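Local coordinates for protein aldehyde dehydrogenase (Bartonella henselae, PDB 3I44) that probably oxidises aldehydes to the corresponding carboxylic acids with a nicotinamide dinucleotide as electron acceptor, as members of the aldehyde dehydrogenase family do, at residues R401-G406 with T427-T432; P306-V311 with L431-Q436; T191-P196 with S233-H238; D255-A260 with V267-G272. The protein carries 1 engineered substitution. All coordinates share one frame; numbering follows the deposited sequence.

Overall arrangement
Along the chain contact 3 closes first, then contact 4, and contacts 1 and 2 end together on the stretch around Leu431 and Thr432. Contacts 3 and 4, centres about 12 Å apart, both pack a helix against a strand of the same mixed sheet, helix 228-237 on strand 191-195 and helix 250-261 on strand 266-270, in what is probably the Rossmann-like dinucleotide-binding domain. Contact 2 lies on strands 308-312 and 432-436 of the second large sheet; contact 1, about 11 Å away, lies in loops leading into strands 408-414 and 432-436. Contacts 2 and 3 are farthest apart, about 34 Å between centres. Gly272 touches Tyr429 and Glu403, so contact 4 meets contact 1, linking the parts built on the two large sheets.

Contact 1: R401-G406 with T427-T432; sequences REEIFG and TEYGLT
The ring of Tyr429 meets segment 401-406 along its rim: the carbonyl oxygen of Arg401 lies near the ring plane, 4.1 Å from CE2, and a bridging water sits in that plane beside the hydroxyl. Glu403 comes in obliquely instead, its CB 4.1 Å from Tyr429 OH. The other flat group, the Arg401 guanidinium, passes the backbone N of Thr427 obliquely and spends its charge on a salt bridge with Asp426.

Water does the joining. One molecule lies 2.6 Å from Tyr429 OH and accepts from the backbone N of Glu403 at 2.9 Å; a second also bonds to the tyrosine hydroxyl and donates to Glu403 OE1 over 3.0 Å. The phenol is thus held by two waters, a role that suits a long side chain with a polar tip at a partly exposed place. Glu403 reaches its water because its chain is extended, with CG opposite the backbone N (chi1 -175°), while its OE2 takes the backbone N of Gly273. A third water donates to Arg401 O at 2.6 Å and is bonded to Thr427 OG1.

That threonine hydroxyl also accepts from the N of Tyr429, 3.1 Å from OG1, in a nearly straight bond of 163°, which steadies the base of the aromatic side chain. The loop after helix 417-425 therefore contains an ST turn, and the waters join it to Arg401 and to Glu403 of the EEIFG sequence, a signature of aldehyde dehydrogenases, in the loop that leads into strand 408-414.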
loop_
_atom_site.group_PDB
_atom_site.type_symbol
_atom_site.label_atom_id
_atom_site.label_comp_id
_atom_site.label_asym_id
_atom_site.label_seq_id
_atom_site.Cartn_x
_atom_site.Cartn_y
_atom_site.Cartn_z
ATOM N N ARG A 401 -8.126 -16.508 -20.351
ATOM C CA ARG A 401 -7.498 -15.284 -19.829
ATOM C C ARG A 401 -8.421 -14.391 -19.055
ATOM O O ARG A 401 -7.984 -13.721 -18.119
ATOM C CB ARG A 401 -6.886 -14.447 -20.944
ATOM C CG ARG A 401 -5.923 -15.183 -21.778
ATOM C CD ARG A 401 -4.687 -14.359 -22.018
ATOM N NE ARG A 401 -3.597 -15.287 -22.236
ATOM C CZ ARG A 401 -2.591 -15.543 -21.402
ATOM N NH1 ARG A 401 -2.420 -14.895 -20.242
ATOM N NH2 ARG A 401 -1.708 -16.444 -21.786
ATOM N N GLU A 402 -9.682 -14.354 -19.442
ATOM C CA GLU A 402 -10.592 -13.355 -18.905
ATOM C C GLU A 402 -11.438 -13.949 -17.834
ATOM O O GLU A 402 -11.872 -15.109 -17.932
ATOM C CB GLU A 402 -11.485 -12.760 -20.001
ATOM C CG GLU A 402 -10.740 -11.860 -20.958
ATOM C CD GLU A 402 -11.577 -11.427 -22.152
ATOM O OE1 GLU A 402 -12.774 -11.103 -22.006
ATOM O OE2 GLU A 402 -11.013 -11.403 -23.252
ATOM N N GLU A 403 -11.718 -13.147 -16.817
ATOM C CA GLU A 403 -12.591 -13.596 -15.751
ATOM C C GLU A 403 -14.004 -13.585 -16.312
ATOM O O GLU A 403 -14.450 -12.557 -16.746
ATOM C CB GLU A 403 -12.500 -12.681 -14.544
ATOM C CG GLU A 403 -13.308 -13.191 -13.379
ATOM C CD GLU A 403 -13.129 -12.344 -12.136
ATOM O OE1 GLU A 403 -13.117 -11.100 -12.276
ATOM O OE2 GLU A 403 -13.026 -12.924 -11.031
ATOM N N ILE A 404 -14.715 -14.714 -16.257
ATOM C CA ILE A 404 -16.022 -14.859 -16.887
ATOM C C ILE A 404 -17.154 -14.530 -15.921
ATOM O O ILE A 404 -18.143 -13.907 -16.324
ATOM C CB ILE A 404 -16.205 -16.267 -17.454
ATOM C CG1 ILE A 404 -15.120 -16.568 -18.493
ATOM C CG2 ILE A 404 -17.651 -16.474 -18.033
ATOM C CD1 ILE A 404 -14.987 -18.075 -18.885
ATOM N N PHE A 405 -17.025 -14.929 -14.647
ATOM C CA PHE A 405 -18.064 -14.654 -13.655
ATOM C C PHE A 405 -19.427 -15.295 -13.989
ATOM O O PHE A 405 -20.468 -14.746 -13.683
ATOM C CB PHE A 405 -18.203 -13.127 -13.407
ATOM C CG PHE A 405 -17.808 -12.707 -12.011
ATOM C CD1 PHE A 405 -18.708 -12.078 -11.189
ATOM C CD2 PHE A 405 -16.542 -12.991 -11.518
ATOM C CE1 PHE A 405 -18.347 -11.699 -9.880
ATOM C CE2 PHE A 405 -16.171 -12.613 -10.228
ATOM C CZ PHE A 405 -17.083 -11.974 -9.406
ATOM N N GLY A 406 -19.388 -16.464 -14.622
ATOM C CA GLY A 406 -20.568 -17.280 -14.859
ATOM C C GLY A 406 -20.158 -18.729 -14.630
ATOM O O GLY A 406 -18.967 -18.994 -14.380
ATOM N N THR A 427 -1.031 -15.664 -16.204
ATOM C CA THR A 427 -2.158 -14.812 -15.900
ATOM C C THR A 427 -1.600 -13.599 -15.192
ATOM O O THR A 427 -0.519 -13.680 -14.597
ATOM C CB THR A 427 -3.198 -15.506 -14.971
ATOM O OG1 THR A 427 -4.287 -14.595 -14.722
ATOM C CG2 THR A 427 -2.536 -16.016 -13.581
ATOM N N GLU A 428 -2.324 -12.485 -15.257
ATOM C CA GLU A 428 -1.954 -11.288 -14.517
ATOM C C GLU A 428 -2.612 -11.285 -13.122
ATOM O O GLU A 428 -2.279 -10.457 -12.268
ATOM C CB GLU A 428 -2.353 -10.027 -15.323
ATOM C CG GLU A 428 -1.483 -9.747 -16.593
ATOM C CD GLU A 428 0.006 -9.573 -16.257
ATOM O OE1 GLU A 428 0.397 -8.501 -15.740
ATOM O OE2 GLU A 428 0.796 -10.515 -16.489
ATOM N N TYR A 429 -3.537 -12.212 -12.905
ATOM C CA TYR A 429 -4.257 -12.344 -11.651
ATOM C C TYR A 429 -3.441 -13.212 -10.693
ATOM O O TYR A 429 -2.405 -13.759 -11.103
ATOM C CB TYR A 429 -5.601 -13.001 -11.887
ATOM C CG TYR A 429 -6.639 -12.151 -12.590
ATOM C CD1 TYR A 429 -7.143 -11.018 -11.990
ATOM C CD2 TYR A 429 -7.145 -12.515 -13.841
ATOM C CE1 TYR A 429 -8.097 -10.250 -12.610
ATOM C CE2 TYR A 429 -8.081 -11.749 -14.483
ATOM C CZ TYR A 429 -8.562 -10.618 -13.872
ATOM O OH TYR A 429 -9.531 -9.855 -14.475
ATOM N N GLY A 430 -3.898 -13.327 -9.440
ATOM C CA GLY A 430 -3.223 -14.170 -8.438
ATOM C C GLY A 430 -3.936 -14.131 -7.108
ATOM O O GLY A 430 -3.364 -13.681 -6.094
ATOM N N LEU A 431 -5.200 -14.564 -7.119
ATOM C CA LEU A 431 -6.014 -14.488 -5.943
ATOM C C LEU A 431 -5.879 -15.834 -5.187
ATOM O O LEU A 431 -5.025 -15.929 -4.307
ATOM C CB LEU A 431 -7.437 -14.068 -6.274
ATOM C CG LEU A 431 -8.386 -13.808 -5.105
ATOM C CD1 LEU A 431 -7.809 -12.811 -4.031
ATOM C CD2 LEU A 431 -9.762 -13.289 -5.609
ATOM N N THR A 432 -6.678 -16.852 -5.543
ATOM C CA THR A 432 -6.531 -18.225 -4.994
ATOM C C THR A 432 -6.205 -19.184 -6.098
ATOM O O THR A 432 -6.913 -19.228 -7.114
ATOM C CB THR A 432 -7.822 -18.732 -4.326
ATOM O OG1 THR A 432 -8.265 -17.794 -3.340
ATOM C CG2 THR A 432 -7.584 -20.070 -3.641
HETATM O O HOH W 1 -5.831 -14.390 -16.742
HETATM O O HOH W 2 -10.410 -10.553 -16.796
HETATM O O HOH W 3 -11.563 -8.542 -12.816
#

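Contact 2: P306-V311 with L431-Q436; sequences PTRMLV and LTNYIQ
Pro306 lies flat-on over the Tyr434 ring, a CH-pi contact within the large mixed sheet in which strands 308-312 and 432-436 run parallel on the two flanks of strand 276-279. The two segments are therefore not paired by backbone bonds; side chains span the gap. Pro306 CB sits 4.0 Å from the centroid of the Tyr434 ring, 25° off the normal and displaced toward the rim, so that it is nearest CD2, at 3.7 Å. On the opposite face the methyl CG2 of Thr432, two residues back on the same strand, stands 3.2 Å above the plane of the Tyr434 ring. The tyrosine is sandwiched between two small aliphatic groups, which a rigid proline and a beta-branched threonine can present with little freedom. Its hydroxyl is hydrogen-bonded to Asn304 O.

Farther along, Arg308 and Asn433 approach without bonding. The guanidinium is bound instead to the carbonyl oxygens of Lys274, Leu423 and Ala424, and the asparagine oxygen accepts from the N of Ala276 on the intervening strand, leaving Arg308 NH2 and Asn433 OD1 4.4 Å apart in an oblique approach.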
loop_
_atom_site.group_PDB
_atom_site.type_symbol
_atom_site.label_atom_id
_atom_site.label_comp_id
_atom_site.label_asym_id
_atom_site.label_seq_id
_atom_site.Cartn_x
_atom_site.Cartn_y
_atom_site.Cartn_z
ATOM N N PRO A 306 -12.269 -21.496 -8.841
ATOM C CA PRO A 306 -11.283 -22.272 -9.583
ATOM C C PRO A 306 -11.782 -22.541 -11.016
ATOM O O PRO A 306 -12.370 -23.593 -11.317
ATOM C CB PRO A 306 -11.169 -23.555 -8.758
ATOM C CG PRO A 306 -12.533 -23.745 -8.205
ATOM C CD PRO A 306 -13.012 -22.342 -7.889
ATOM N N THR A 307 -11.501 -21.600 -11.899
ATOM C CA THR A 307 -12.072 -21.587 -13.236
ATOM C C THR A 307 -11.188 -22.202 -14.322
ATOM O O THR A 307 -11.677 -22.470 -15.408
ATOM C CB THR A 307 -12.518 -20.149 -13.614
ATOM O OG1 THR A 307 -11.424 -19.224 -13.468
ATOM C CG2 THR A 307 -13.638 -19.692 -12.683
ATOM N N ARG A 308 -9.913 -22.440 -14.039
ATOM C CA ARG A 308 -9.016 -23.137 -14.966
ATOM C C ARG A 308 -8.579 -24.436 -14.313
ATOM O O ARG A 308 -7.783 -24.437 -13.359
ATOM C CB ARG A 308 -7.787 -22.310 -15.319
ATOM C CG ARG A 308 -8.105 -21.026 -16.095
ATOM C CD ARG A 308 -6.818 -20.262 -16.360
ATOM N NE ARG A 308 -6.196 -19.795 -15.113
ATOM C CZ ARG A 308 -4.887 -19.733 -14.876
ATOM N NH1 ARG A 308 -4.005 -20.111 -15.789
ATOM N NH2 ARG A 308 -4.450 -19.327 -13.682
ATOM N N MET A 309 -9.117 -25.549 -14.796
ATOM C CA MET A 309 -8.774 -26.841 -14.228
ATOM C C MET A 309 -7.671 -27.454 -15.061
ATOM O O MET A 309 -7.889 -27.788 -16.243
ATOM C CB MET A 309 -9.998 -27.735 -14.168
ATOM C CG MET A 309 -9.776 -29.062 -13.402
ATOM S SD MET A 309 -11.252 -30.142 -13.358
ATOM C CE MET A 309 -12.251 -29.452 -12.057
ATOM N N LEU A 310 -6.491 -27.606 -14.450
ATOM C CA LEU A 310 -5.305 -28.127 -15.130
ATOM C C LEU A 310 -5.119 -29.551 -14.630
ATOM O O LEU A 310 -4.871 -29.768 -13.446
ATOM C CB LEU A 310 -4.071 -27.246 -14.864
ATOM C CG LEU A 310 -4.270 -25.705 -14.846
ATOM C CD1 LEU A 310 -2.975 -25.003 -14.520
ATOM C CD2 LEU A 310 -4.830 -25.161 -16.168
ATOM N N VAL A 311 -5.304 -30.520 -15.526
ATOM C CA VAL A 311 -5.367 -31.936 -15.158
ATOM C C VAL A 311 -4.205 -32.750 -15.727
ATOM O O VAL A 311 -3.862 -32.648 -16.924
ATOM C CB VAL A 311 -6.695 -32.564 -15.607
ATOM C CG1 VAL A 311 -6.821 -34.009 -15.072
ATOM C CG2 VAL A 311 -7.873 -31.712 -15.121
ATOM N N LEU A 431 -5.200 -14.564 -7.119
ATOM C CA LEU A 431 -6.014 -14.488 -5.943
ATOM C C LEU A 431 -5.879 -15.834 -5.187
ATOM O O LEU A 431 -5.025 -15.929 -4.307
ATOM C CB LEU A 431 -7.437 -14.068 -6.274
ATOM C CG LEU A 431 -8.386 -13.808 -5.105
ATOM C CD1 LEU A 431 -7.809 -12.811 -4.031
ATOM C CD2 LEU A 431 -9.762 -13.289 -5.609
ATOM N N THR A 432 -6.678 -16.852 -5.543
ATOM C CA THR A 432 -6.531 -18.225 -4.994
ATOM C C THR A 432 -6.205 -19.184 -6.098
ATOM O O THR A 432 -6.913 -19.228 -7.114
ATOM C CB THR A 432 -7.822 -18.732 -4.326
ATOM O OG1 THR A 432 -8.265 -17.794 -3.340
ATOM C CG2 THR A 432 -7.584 -20.070 -3.641
ATOM N N ASN A 433 -5.151 -19.969 -5.915
ATOM C CA ASN A 433 -4.902 -21.135 -6.729
ATOM C C ASN A 433 -5.145 -22.378 -5.855
ATOM O O ASN A 433 -5.070 -22.296 -4.619
ATOM C CB ASN A 433 -3.465 -21.134 -7.244
ATOM C CG ASN A 433 -3.255 -20.192 -8.439
ATOM O OD1 ASN A 433 -4.088 -20.137 -9.330
ATOM N ND2 ASN A 433 -2.122 -19.480 -8.466
ATOM N N TYR A 434 -5.397 -23.517 -6.510
ATOM C CA TYR A 434 -5.852 -24.749 -5.876
ATOM C C TYR A 434 -4.989 -25.916 -6.377
ATOM O O TYR A 434 -4.589 -25.977 -7.562
ATOM C CB TYR A 434 -7.330 -25.009 -6.194
ATOM C CG TYR A 434 -8.273 -23.893 -5.781
ATOM C CD1 TYR A 434 -9.066 -24.019 -4.652
ATOM C CD2 TYR A 434 -8.373 -22.704 -6.524
ATOM C CE1 TYR A 434 -9.940 -22.986 -4.248
ATOM C CE2 TYR A 434 -9.235 -21.691 -6.136
ATOM C CZ TYR A 434 -10.017 -21.833 -4.986
ATOM O OH TYR A 434 -10.891 -20.844 -4.570
ATOM N N ILE A 435 -4.688 -26.849 -5.481
ATOM C CA ILE A 435 -3.822 -28.017 -5.833
ATOM C C ILE A 435 -4.433 -29.239 -5.208
ATOM O O ILE A 435 -4.757 -29.225 -4.009
ATOM C CB ILE A 435 -2.401 -27.876 -5.282
ATOM C CG1 ILE A 435 -1.735 -26.577 -5.767
ATOM C CG2 ILE A 435 -1.502 -29.098 -5.661
ATOM C CD1 ILE A 435 -0.473 -26.189 -4.962
ATOM N N GLN A 436 -4.632 -30.288 -6.019
ATOM C CA GLN A 436 -5.116 -31.566 -5.532
ATOM C C GLN A 436 -4.112 -32.670 -5.804
ATOM O O GLN A 436 -3.847 -33.018 -6.971
ATOM C CB GLN A 436 -6.463 -31.915 -6.157
ATOM C CG GLN A 436 -7.364 -30.728 -6.427
ATOM C CD GLN A 436 -7.725 -29.896 -5.196
ATOM O OE1 GLN A 436 -8.000 -30.414 -4.100
ATOM N NE2 GLN A 436 -7.801 -28.577 -5.408
#

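Contact 3: T191-P196 with S233-H238; sequences TMVLKP and SYLSAH
Leu235 is the residue of segment 233-238 that reaches strand 191-195, and the residues around it tie its helix down. Ser233 comes first: its carbonyl oxygen accepts from Ser236 OG at 2.6 Å, the donor tilted 35° from the carbonyl plane. Tyr234 turns to another neighbour, its hydroxyl bonding to Asp66. Leu235 then forks over the strand, CD1 lying 4.2 Å from Lys195 CB and CD2 4.4 Å from Val193 CG1. A branched leucine suits this place because its two methyls can serve two strand residues at once. The lysine offers only its root here; its chain bends at chi3 (82°) and chi4, carrying NZ back to Pro196 O at 2.7 Å, while Gly226 O also accepts from it. Ser236, being small, fits closely against Ile256 and Asn259. At the close of the segment His238 N donates to Leu235 O over 3.1 Å, and its imidazole is held by Asp66 and the backbone N of Asp240.

Helix 228-237 lies against helix 62-79 through Tyr234, and His238, just past its end, packs on the same helix; its serines touch helix 250-261, and Leu235 rests on strand 191-195, which pairs in parallel with strands 156-168 and 221-223.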
loop_
_atom_site.group_PDB
_atom_site.type_symbol
_atom_site.label_atom_id
_atom_site.label_comp_id
_atom_site.label_asym_id
_atom_site.label_seq_id
_atom_site.Cartn_x
_atom_site.Cartn_y
_atom_site.Cartn_z
ATOM N N THR A 191 -14.242 6.397 11.229
ATOM C CA THR A 191 -15.609 6.619 10.742
ATOM C C THR A 191 -15.570 6.434 9.211
ATOM O O THR A 191 -14.480 6.361 8.587
ATOM C CB THR A 191 -16.119 8.016 11.141
ATOM O OG1 THR A 191 -15.300 8.998 10.516
ATOM C CG2 THR A 191 -16.041 8.224 12.691
ATOM N N MET A 192 -16.730 6.308 8.583
ATOM C CA MET A 192 -16.750 5.766 7.205
ATOM C C MET A 192 -17.962 6.176 6.390
ATOM O O MET A 192 -19.022 6.436 6.944
ATOM C CB MET A 192 -16.690 4.225 7.224
ATOM C CG MET A 192 -17.869 3.565 7.923
ATOM S SD MET A 192 -17.413 2.050 8.840
ATOM C CE MET A 192 -16.544 2.780 10.221
ATOM N N VAL A 193 -17.772 6.207 5.074
ATOM C CA VAL A 193 -18.860 6.283 4.117
ATOM C C VAL A 193 -18.793 5.048 3.232
ATOM O O VAL A 193 -17.777 4.785 2.575
ATOM C CB VAL A 193 -18.823 7.554 3.256
ATOM C CG1 VAL A 193 -20.021 7.562 2.245
ATOM C CG2 VAL A 193 -18.873 8.787 4.159
ATOM N N LEU A 194 -19.876 4.276 3.258
ATOM C CA LEU A 194 -20.049 3.094 2.422
ATOM C C LEU A 194 -20.932 3.434 1.212
ATOM O O LEU A 194 -22.015 4.035 1.368
ATOM C CB LEU A 194 -20.694 1.969 3.225
ATOM C CG LEU A 194 -21.177 0.716 2.453
ATOM C CD1 LEU A 194 -20.012 -0.021 1.841
ATOM C CD2 LEU A 194 -22.018 -0.211 3.336
ATOM N N LYS A 195 -20.450 3.090 0.025
ATOM C CA LYS A 195 -21.295 3.072 -1.184
ATOM C C LYS A 195 -21.431 1.637 -1.651
ATOM O O LYS A 195 -20.478 1.076 -2.210
ATOM C CB LYS A 195 -20.685 3.914 -2.315
ATOM C CG LYS A 195 -21.611 4.016 -3.550
ATOM C CD LYS A 195 -20.859 4.209 -4.857
ATOM C CE LYS A 195 -20.354 2.886 -5.408
ATOM N NZ LYS A 195 -21.452 1.927 -5.747
ATOM N N PRO A 196 -22.618 1.026 -1.446
ATOM C CA PRO A 196 -22.677 -0.357 -1.918
ATOM C C PRO A 196 -22.955 -0.435 -3.412
ATOM O O PRO A 196 -23.036 0.604 -4.072
ATOM C CB PRO A 196 -23.837 -0.944 -1.117
ATOM C CG PRO A 196 -24.693 0.215 -0.836
ATOM C CD PRO A 196 -23.769 1.342 -0.587
ATOM N N SER A 233 -15.835 7.233 -7.832
ATOM C CA SER A 233 -14.682 8.042 -8.217
ATOM C C SER A 233 -14.538 9.292 -7.359
ATOM O O SER A 233 -13.425 9.662 -7.009
ATOM C CB SER A 233 -14.758 8.471 -9.684
ATOM O OG SER A 233 -15.085 7.351 -10.471
ATOM N N TYR A 234 -15.655 9.938 -7.043
ATOM C CA TYR A 234 -15.632 11.131 -6.211
ATOM C C TYR A 234 -15.115 10.847 -4.765
ATOM O O TYR A 234 -14.312 11.608 -4.206
ATOM C CB TYR A 234 -17.040 11.748 -6.171
ATOM C CG TYR A 234 -17.085 13.063 -5.433
ATOM C CD1 TYR A 234 -16.474 14.211 -5.966
ATOM C CD2 TYR A 234 -17.700 13.158 -4.191
ATOM C CE1 TYR A 234 -16.517 15.440 -5.270
ATOM C CE2 TYR A 234 -17.751 14.365 -3.482
ATOM C CZ TYR A 234 -17.156 15.500 -4.024
ATOM O OH TYR A 234 -17.214 16.697 -3.324
ATOM N N LEU A 235 -15.579 9.759 -4.159
ATOM C CA LEU A 235 -14.995 9.303 -2.880
ATOM C C LEU A 235 -13.478 9.036 -2.994
ATOM O O LEU A 235 -12.685 9.479 -2.159
ATOM C CB LEU A 235 -15.713 8.022 -2.384
ATOM C CG LEU A 235 -17.191 8.134 -1.996
ATOM C CD1 LEU A 235 -17.745 6.773 -1.529
ATOM C CD2 LEU A 235 -17.440 9.183 -0.912
ATOM N N SER A 236 -13.059 8.330 -4.036
ATOM C CA SER A 236 -11.647 7.980 -4.156
ATOM C C SER A 236 -10.749 9.199 -4.336
ATOM O O SER A 236 -9.567 9.150 -4.023
ATOM C CB SER A 236 -11.436 6.988 -5.287
ATOM O OG SER A 236 -11.909 7.556 -6.477
ATOM N N ALA A 237 -11.308 10.311 -4.799
ATOM C CA ALA A 237 -10.540 11.540 -4.976
ATOM C C ALA A 237 -10.773 12.581 -3.876
ATOM O O ALA A 237 -10.143 13.623 -3.882
ATOM C CB ALA A 237 -10.808 12.153 -6.403
ATOM N N HIS A 238 -11.648 12.299 -2.911
ATOM C CA HIS A 238 -12.050 13.325 -1.960
ATOM C C HIS A 238 -10.921 13.620 -0.945
ATOM O O HIS A 238 -10.318 12.707 -0.384
ATOM C CB HIS A 238 -13.331 12.921 -1.238
ATOM C CG HIS A 238 -14.055 14.066 -0.619
ATOM N ND1 HIS A 238 -13.636 14.667 0.547
ATOM C CD2 HIS A 238 -15.164 14.735 -1.011
ATOM C CE1 HIS A 238 -14.458 15.655 0.849
ATOM N NE2 HIS A 238 -15.398 15.714 -0.077
#

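Contact 4: D255-A260 with V267-G272; sequences DISKNA and VCLELG
Val267 fits against helix 250-261 through both of its methyls. The apolar contacts come first: CG2 presses on Ala260 CB at 3.4 Å, tighter than usual for two carbons, and CG1 lies 4.2 Å from Ile256 CG2. The fork is set by a chi1 of 177°, which puts CG1 across from the backbone N and CG2 across from the carbonyl carbon, with CG2 turned to Ala260 and CG1 to Ile256 and Ser257. Alanine, with a single methyl, lets the helix come this close to the strand at Val267. Ile256 CG2 also meets Leu269 CD2 at 4.3 Å, so this one methyl touches two strand residues, while its longer branch leads away and the side chain as a whole also packs on Phe246.

These elements are the second half of a beta-alpha-beta unit, in which strand 243-247, helix 250-261 and strand 266-270 follow one another and the two strands pair in parallel. The helix and strand segments are almost exactly antiparallel, at 176°, with their axes 9.4 Å apart at closest approach.

A polar atom against carbon makes the second kind of contact. Ser257 OG lies 3.4 Å from Leu269 CD1 and also approaches Val267 CG1, and its polarity is met within the helix by a weak hydrogen bond to Gly253 O. Regular backbone bonds hold the turn in shape, such as Ala260 N to Ile256 O at 3.0 Å.

Packing between chains is the third kind: Ser257 rests on Ser261 of the second subunit, and Leu269 on Leu264 of that same subunit.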
loop_
_atom_site.group_PDB
_atom_site.type_symbol
_atom_site.label_atom_id
_atom_site.label_comp_id
_atom_site.label_asym_id
_atom_site.label_seq_id
_atom_site.Cartn_x
_atom_site.Cartn_y
_atom_site.Cartn_z
ATOM N N ASP A 255 -8.740 2.491 -11.701
ATOM C CA ASP A 255 -9.235 3.871 -11.691
ATOM C C ASP A 255 -9.357 4.428 -10.271
ATOM O O ASP A 255 -9.118 5.617 -10.054
ATOM C CB ASP A 255 -10.568 3.997 -12.426
ATOM C CG ASP A 255 -10.410 3.878 -13.930
ATOM O OD1 ASP A 255 -9.287 4.115 -14.422
ATOM O OD2 ASP A 255 -11.397 3.533 -14.607
ATOM N N ILE A 256 -9.723 3.579 -9.312
ATOM C CA ILE A 256 -9.734 3.983 -7.912
ATOM C C ILE A 256 -8.345 4.424 -7.516
ATOM O O ILE A 256 -8.175 5.466 -6.893
ATOM C CB ILE A 256 -10.179 2.821 -6.968
ATOM C CG1 ILE A 256 -11.670 2.489 -7.134
ATOM C CG2 ILE A 256 -9.890 3.165 -5.516
ATOM C CD1 ILE A 256 -12.637 3.594 -6.822
ATOM N N SER A 257 -7.349 3.608 -7.871
ATOM C CA SER A 257 -5.967 3.910 -7.537
ATOM C C SER A 257 -5.506 5.208 -8.171
ATOM O O SER A 257 -4.826 5.985 -7.515
ATOM C CB SER A 257 -4.994 2.789 -7.966
ATOM O OG SER A 257 -5.170 1.639 -7.173
ATOM N N LYS A 258 -5.878 5.423 -9.437
ATOM C CA LYS A 258 -5.503 6.663 -10.155
ATOM C C LYS A 258 -6.116 7.884 -9.464
ATOM O O LYS A 258 -5.411 8.858 -9.179
ATOM C CB LYS A 258 -5.918 6.599 -11.645
ATOM N N ASN A 259 -7.398 7.803 -9.111
ATOM C CA ASN A 259 -8.092 8.941 -8.493
ATOM C C ASN A 259 -7.559 9.254 -7.100
ATOM O O ASN A 259 -7.503 10.427 -6.704
ATOM C CB ASN A 259 -9.608 8.688 -8.431
ATOM C CG ASN A 259 -10.258 8.684 -9.829
ATOM O OD1 ASN A 259 -9.802 9.384 -10.713
ATOM N ND2 ASN A 259 -11.294 7.883 -10.019
ATOM N N ALA A 260 -7.135 8.210 -6.373
ATOM C CA ALA A 260 -6.673 8.357 -4.988
ATOM C C ALA A 260 -5.257 8.938 -4.876
ATOM O O ALA A 260 -4.872 9.456 -3.828
ATOM C CB ALA A 260 -6.744 6.990 -4.270
ATOM N N VAL A 267 -4.763 2.852 -0.332
ATOM C CA VAL A 267 -5.717 2.204 -1.188
ATOM C C VAL A 267 -5.607 0.697 -1.003
ATOM O O VAL A 267 -4.551 0.106 -1.262
ATOM C CB VAL A 267 -5.475 2.598 -2.673
ATOM C CG1 VAL A 267 -6.445 1.833 -3.585
ATOM C CG2 VAL A 267 -5.606 4.140 -2.845
ATOM N N CYS A 268 -6.684 0.075 -0.523
ATOM C CA CYS A 268 -6.712 -1.383 -0.347
ATOM C C CYS A 268 -7.705 -2.021 -1.347
ATOM O O CYS A 268 -8.884 -1.709 -1.344
ATOM C CB CYS A 268 -7.070 -1.737 1.112
ATOM S SG CYS A 268 -5.782 -1.181 2.232
ATOM N N LEU A 269 -7.197 -2.871 -2.228
ATOM C CA LEU A 269 -7.988 -3.416 -3.343
ATOM C C LEU A 269 -8.175 -4.948 -3.255
ATOM O O LEU A 269 -7.172 -5.698 -3.122
ATOM C CB LEU A 269 -7.259 -3.108 -4.666
ATOM C CG LEU A 269 -7.013 -1.640 -5.009
ATOM C CD1 LEU A 269 -6.254 -1.457 -6.334
ATOM C CD2 LEU A 269 -8.348 -0.831 -5.038
ATOM N N GLU A 270 -9.431 -5.383 -3.387
ATOM C CA GLU A 270 -9.792 -6.798 -3.554
ATOM C C GLU A 270 -10.437 -6.926 -4.949
ATOM O O GLU A 270 -11.570 -6.440 -5.165
ATOM C CB GLU A 270 -10.805 -7.210 -2.488
ATOM C CG GLU A 270 -10.275 -7.261 -1.042
ATOM C CD GLU A 270 -9.549 -8.560 -0.713
ATOM O OE1 GLU A 270 -9.604 -9.497 -1.554
ATOM O OE2 GLU A 270 -8.930 -8.643 0.387
ATOM N N LEU A 271 -9.695 -7.502 -5.883
ATOM C CA LEU A 271 -10.093 -7.489 -7.300
ATOM C C LEU A 271 -10.406 -8.910 -7.830
ATOM O O LEU A 271 -10.664 -9.837 -7.058
ATOM C CB LEU A 271 -9.013 -6.789 -8.144
ATOM C CG LEU A 271 -8.606 -5.415 -7.589
ATOM C CD1 LEU A 271 -7.475 -4.713 -8.370
ATOM C CD2 LEU A 271 -9.795 -4.498 -7.442
ATOM N N GLY A 272 -10.371 -9.093 -9.143
ATOM C CA GLY A 272 -10.788 -10.361 -9.715
ATOM C C GLY A 272 -9.716 -11.434 -9.698
ATOM O O GLY A 272 -8.615 -11.243 -9.181
#